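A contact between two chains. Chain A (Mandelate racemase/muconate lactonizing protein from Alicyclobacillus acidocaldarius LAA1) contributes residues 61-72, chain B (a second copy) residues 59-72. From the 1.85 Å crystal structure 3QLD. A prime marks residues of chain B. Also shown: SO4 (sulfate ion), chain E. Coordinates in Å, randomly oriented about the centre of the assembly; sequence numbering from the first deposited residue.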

# COMPACT_ATOMS: atom_id res chain seq x y z
N THR A 61 5.53 3.44 -11.73
CA THR A 61 5.77 2.70 -12.98
C THR A 61 6.78 1.59 -12.77
O THR A 61 6.57 0.46 -13.20
N ASP A 62 7.84 1.91 -12.03
CA ASP A 62 8.93 0.97 -11.82
C ASP A 62 8.48 -0.26 -11.06
O ASP A 62 8.84 -1.43 -11.40
N THR A 63 7.72 -0.04 -10.01
CA THR A 63 7.33 -1.12 -9.15
C THR A 63 6.18 -1.92 -9.78
O THR A 63 6.17 -3.15 -9.65
N ALA A 64 5.28 -1.23 -10.49
CA ALA A 64 4.20 -1.93 -11.19
C ALA A 64 4.80 -2.87 -12.29
O ALA A 64 4.34 -3.98 -12.53
N TRP A 65 5.84 -2.42 -12.96
CA TRP A 65 6.45 -3.23 -14.03
C TRP A 65 6.94 -4.54 -13.44
O TRP A 65 6.60 -5.65 -13.90
N VAL A 66 7.69 -4.48 -12.33
CA VAL A 66 8.20 -5.74 -11.76
C VAL A 66 7.16 -6.58 -11.10
O VAL A 66 7.27 -7.78 -11.04
N MSE A 67 6.16 -5.94 -10.51
CA MSE A 67 5.01 -6.64 -9.95
C MSE A 67 4.36 -7.44 -11.12
O MSE A 67 4.04 -8.63 -10.95
N LEU A 68 4.18 -6.79 -12.26
CA LEU A 68 3.49 -7.51 -13.40
C LEU A 68 4.33 -8.68 -13.93
O LEU A 68 3.89 -9.81 -13.97
N VAL A 69 5.57 -8.39 -14.28
CA VAL A 69 6.48 -9.40 -14.82
C VAL A 69 6.73 -10.56 -13.89
O VAL A 69 6.66 -11.72 -14.35
N HIS A 70 7.08 -10.28 -12.62
CA HIS A 70 7.61 -11.33 -11.78
C HIS A 70 6.58 -11.94 -10.83
O HIS A 70 6.88 -12.96 -10.21
N HIS A 71 5.38 -11.35 -10.73
CA HIS A 71 4.40 -11.82 -9.78
C HIS A 71 2.98 -12.06 -10.28
O HIS A 71 2.42 -13.18 -10.10
N LEU A 72 2.41 -11.03 -10.89
CA LEU A 72 1.02 -11.10 -11.32
C LEU A 72 0.84 -11.91 -12.61
O LEU A 72 0.00 -12.80 -12.63
N GLU B 59 4.44 -4.76 -0.17
CA GLU B 59 5.83 -4.61 -0.67
C GLU B 59 6.47 -6.01 -0.76
O GLU B 59 6.11 -6.92 0.01
N CYS B 60 7.38 -6.22 -1.70
CA CYS B 60 8.09 -7.51 -1.82
C CYS B 60 9.51 -7.12 -2.26
O CYS B 60 9.77 -5.90 -2.54
N THR B 61 10.46 -8.08 -2.26
CA THR B 61 11.87 -7.75 -2.45
C THR B 61 12.02 -7.10 -3.81
O THR B 61 12.72 -6.12 -3.96
N ASP B 62 11.31 -7.59 -4.82
CA ASP B 62 11.58 -7.06 -6.14
C ASP B 62 11.18 -5.59 -6.20
O ASP B 62 11.84 -4.79 -6.88
N THR B 63 10.03 -5.26 -5.61
CA THR B 63 9.53 -3.89 -5.80
C THR B 63 10.29 -2.95 -4.83
O THR B 63 10.54 -1.80 -5.15
N ALA B 64 10.61 -3.44 -3.65
CA ALA B 64 11.51 -2.72 -2.76
C ALA B 64 12.84 -2.31 -3.38
O ALA B 64 13.31 -1.15 -3.19
N TRP B 65 13.49 -3.27 -4.06
CA TRP B 65 14.73 -2.98 -4.79
C TRP B 65 14.59 -1.78 -5.73
O TRP B 65 15.37 -0.86 -5.65
N VAL B 66 13.62 -1.79 -6.67
CA VAL B 66 13.56 -0.62 -7.56
C VAL B 66 13.07 0.63 -6.89
O VAL B 66 13.43 1.71 -7.30
N MSE B 67 12.24 0.50 -5.86
CA MSE B 67 11.81 1.65 -5.09
C MSE B 67 13.09 2.31 -4.43
O MSE B 67 13.26 3.52 -4.46
N LEU B 68 13.97 1.52 -3.86
CA LEU B 68 15.19 2.13 -3.27
C LEU B 68 16.08 2.73 -4.34
O LEU B 68 16.53 3.86 -4.22
N VAL B 69 16.37 1.95 -5.36
CA VAL B 69 17.36 2.34 -6.39
C VAL B 69 16.90 3.62 -7.08
O VAL B 69 17.72 4.51 -7.28
N HIS B 70 15.65 3.65 -7.55
CA HIS B 70 15.21 4.71 -8.48
C HIS B 70 14.42 5.81 -7.88
O HIS B 70 14.21 6.84 -8.57
N HIS B 71 14.06 5.67 -6.61
CA HIS B 71 13.22 6.67 -5.95
C HIS B 71 13.73 7.11 -4.60
O HIS B 71 13.90 8.32 -4.40
N LEU B 72 13.92 6.18 -3.66
CA LEU B 72 14.22 6.65 -2.31
C LEU B 72 15.69 7.05 -2.14
O LEU B 72 15.98 8.08 -1.52

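The most unusual feature of this contact is a pair of matching Asp–His hydrogen bonds that tie together two copies of the same helix. The helices run nearly antiparallel, at 157°, with their axes 8.7 Å apart, and Thr63 faces Thr63′ at the centre, CA to CA 4.9 Å. Because the partners run in opposite directions, Asp62, in the first turn of one helix, meets His71, more than two turns further along the other.

His71′ NE2 donates to Asp62 OD2 at 2.8 Å, and His71 NE2 donates to Asp62′ OD2 at 2.9 Å. All four side chains are m at chi1. Each carboxylate oxygen lies at the edge of its imidazole, near the ring plane, as an N–H donor requires. The other ring nitrogen, ND1, and the other carboxylate oxygen, OD1, are hydrogen-bonded elsewhere in the structure, so these buried histidines leave neither nitrogen without a partner.

Between the polar ends the packing is tight and apolar. Thr63 and Thr63′, both p, are small enough to let the backbones come close: CB to CB is 3.9 Å, and Thr63 CG2 lies 3.4 Å from Thr63′ O. Val66 and Val66′, both m, point toward the partner; their CG2 atoms are 4.2 Å apart, and each reaches the opposing threonine CG2 at 3.6 Å. Met67, a selenomethionine, leaves its helix sideways, but its flexible t, p, p chain brings CE to 3.6 Å from Thr63′ CG2 and 3.8 Å from Cys60′ SG. That sulfur, on the N-cap residue, also sits over one face of the His71 ring, 4.2 Å from SG to the ring centroid.

On the chain A side, a sulfate, probably from the crystallisation liquor, accepts hydrogen bonds from Trp65 NE1 to O1 (2.9 Å) and His70 NE2 to O3 (3.0 Å).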

# COMPACT_ATOMS: atom_id res chain seq x y z
CB THR A 61 6.29 3.57 -14.09
OG1 THR A 61 5.53 4.76 -14.10
CG2 THR A 61 6.04 2.84 -15.48
CB ASP A 62 10.07 1.66 -11.02
CG ASP A 62 11.02 2.46 -11.89
OD1 ASP A 62 11.07 2.29 -13.13
OD2 ASP A 62 11.73 3.30 -11.30
CB THR A 63 6.96 -0.68 -7.72
OG1 THR A 63 5.91 0.29 -7.77
CG2 THR A 63 8.23 -0.05 -7.01
CB ALA A 64 3.18 -0.85 -11.83
CB TRP A 65 7.60 -2.42 -14.65
CG TRP A 65 8.32 -3.23 -15.73
CD1 TRP A 65 9.49 -4.00 -15.60
CD2 TRP A 65 7.87 -3.40 -17.07
NE1 TRP A 65 9.77 -4.62 -16.83
CE2 TRP A 65 8.81 -4.25 -17.74
CE3 TRP A 65 6.77 -2.88 -17.80
CZ2 TRP A 65 8.68 -4.59 -19.10
CZ3 TRP A 65 6.66 -3.21 -19.15
CH2 TRP A 65 7.61 -4.04 -19.78
CB VAL A 66 9.47 -5.54 -10.78
CG1 VAL A 66 10.62 -4.93 -11.55
CG2 VAL A 66 9.13 -4.69 -9.58
CB MSE A 67 4.08 -5.57 -9.30
CG MSE A 67 2.77 -6.06 -8.63
SE MSE A 67 2.90 -7.50 -7.33
CE MSE A 67 4.36 -6.77 -6.40
CB LEU A 68 3.15 -6.52 -14.52
CG LEU A 68 1.98 -5.62 -14.12
CD1 LEU A 68 1.96 -4.38 -15.00
CD2 LEU A 68 0.59 -6.39 -14.15
CB VAL A 69 7.82 -8.71 -15.22
CG1 VAL A 69 8.95 -9.74 -15.64
CG2 VAL A 69 7.60 -7.61 -16.28
CB HIS A 70 8.90 -10.84 -11.05
CG HIS A 70 10.02 -10.51 -11.99
ND1 HIS A 70 10.73 -11.49 -12.67
CD2 HIS A 70 10.54 -9.32 -12.40
CE1 HIS A 70 11.65 -10.92 -13.42
NE2 HIS A 70 11.54 -9.61 -13.31
CB HIS A 71 4.34 -10.88 -8.56
CG HIS A 71 5.66 -10.73 -7.91
ND1 HIS A 71 6.09 -11.60 -6.92
CD2 HIS A 71 6.74 -9.95 -8.23
CE1 HIS A 71 7.35 -11.29 -6.59
NE2 HIS A 71 7.77 -10.32 -7.38
CB LEU A 72 0.39 -9.69 -11.45
CG LEU A 72 0.48 -8.80 -10.22
CD1 LEU A 72 -0.49 -7.61 -10.47
CD2 LEU A 72 0.05 -9.58 -9.00
CB GLU B 59 6.65 -3.79 0.39
CG GLU B 59 6.09 -2.34 0.55
CD GLU B 59 6.91 -1.57 1.59
OE1 GLU B 59 8.00 -1.08 1.24
OE2 GLU B 59 6.40 -1.47 2.71
CB CYS B 60 7.36 -8.45 -2.86
SG CYS B 60 7.43 -7.85 -4.53
CB THR B 61 12.72 -9.05 -2.35
OG1 THR B 61 12.21 -9.82 -1.26
CG2 THR B 61 14.17 -8.76 -2.09
CB ASP B 62 10.71 -7.76 -7.22
CG ASP B 62 11.29 -9.09 -7.69
OD1 ASP B 62 12.50 -9.36 -7.46
OD2 ASP B 62 10.46 -9.85 -8.24
CB THR B 63 8.00 -3.72 -5.57
OG1 THR B 63 7.67 -4.15 -4.24
CG2 THR B 63 7.21 -4.50 -6.59
CB ALA B 64 11.76 -3.56 -1.41
CB TRP B 65 15.16 -4.23 -5.60
CG TRP B 65 16.53 -4.05 -6.26
CD1 TRP B 65 16.76 -3.72 -7.54
CD2 TRP B 65 17.82 -4.24 -5.63
NE1 TRP B 65 18.13 -3.68 -7.77
CE2 TRP B 65 18.81 -3.97 -6.62
CE3 TRP B 65 18.23 -4.52 -4.33
CZ2 TRP B 65 20.21 -4.07 -6.38
CZ3 TRP B 65 19.67 -4.65 -4.06
CH2 TRP B 65 20.60 -4.41 -5.08
CB VAL B 66 12.72 -0.97 -8.87
CG1 VAL B 66 13.31 -2.20 -9.56
CG2 VAL B 66 11.29 -1.32 -8.44
CB MSE B 67 10.74 1.19 -4.09
CG MSE B 67 10.51 2.19 -2.95
SE MSE B 67 9.54 3.84 -3.66
CE MSE B 67 8.35 3.02 -4.99
CB LEU B 68 15.98 1.07 -2.44
CG LEU B 68 15.24 0.64 -1.13
CD1 LEU B 68 15.67 -0.75 -0.63
CD2 LEU B 68 15.54 1.70 -0.13
CB VAL B 69 17.56 1.18 -7.48
CG1 VAL B 69 18.37 1.69 -8.71
CG2 VAL B 69 18.35 -0.00 -6.84
CB HIS B 70 14.38 4.10 -9.63
CG HIS B 70 15.19 3.23 -10.52
ND1 HIS B 70 16.24 3.73 -11.28
CD2 HIS B 70 15.22 1.88 -10.65
CE1 HIS B 70 16.81 2.71 -11.91
NE2 HIS B 70 16.21 1.59 -11.56
CB HIS B 71 11.74 6.19 -5.84
CG HIS B 71 11.20 5.78 -7.17
ND1 HIS B 71 10.63 6.70 -8.04
CD2 HIS B 71 11.36 4.63 -7.87
CE1 HIS B 71 10.37 6.09 -9.20
NE2 HIS B 71 10.79 4.83 -9.12
CB LEU B 72 13.85 5.54 -1.29
CG LEU B 72 12.40 5.08 -1.38
CD1 LEU B 72 12.21 4.15 -0.12
CD2 LEU B 72 11.41 6.27 -1.38
S SO4 E . 12.79 -6.71 -15.90
O1 SO4 E . 11.94 -6.53 -17.09
O2 SO4 E . 12.26 -6.04 -14.71
O3 SO4 E . 12.91 -8.15 -15.60
O4 SO4 E . 14.11 -6.12 -16.23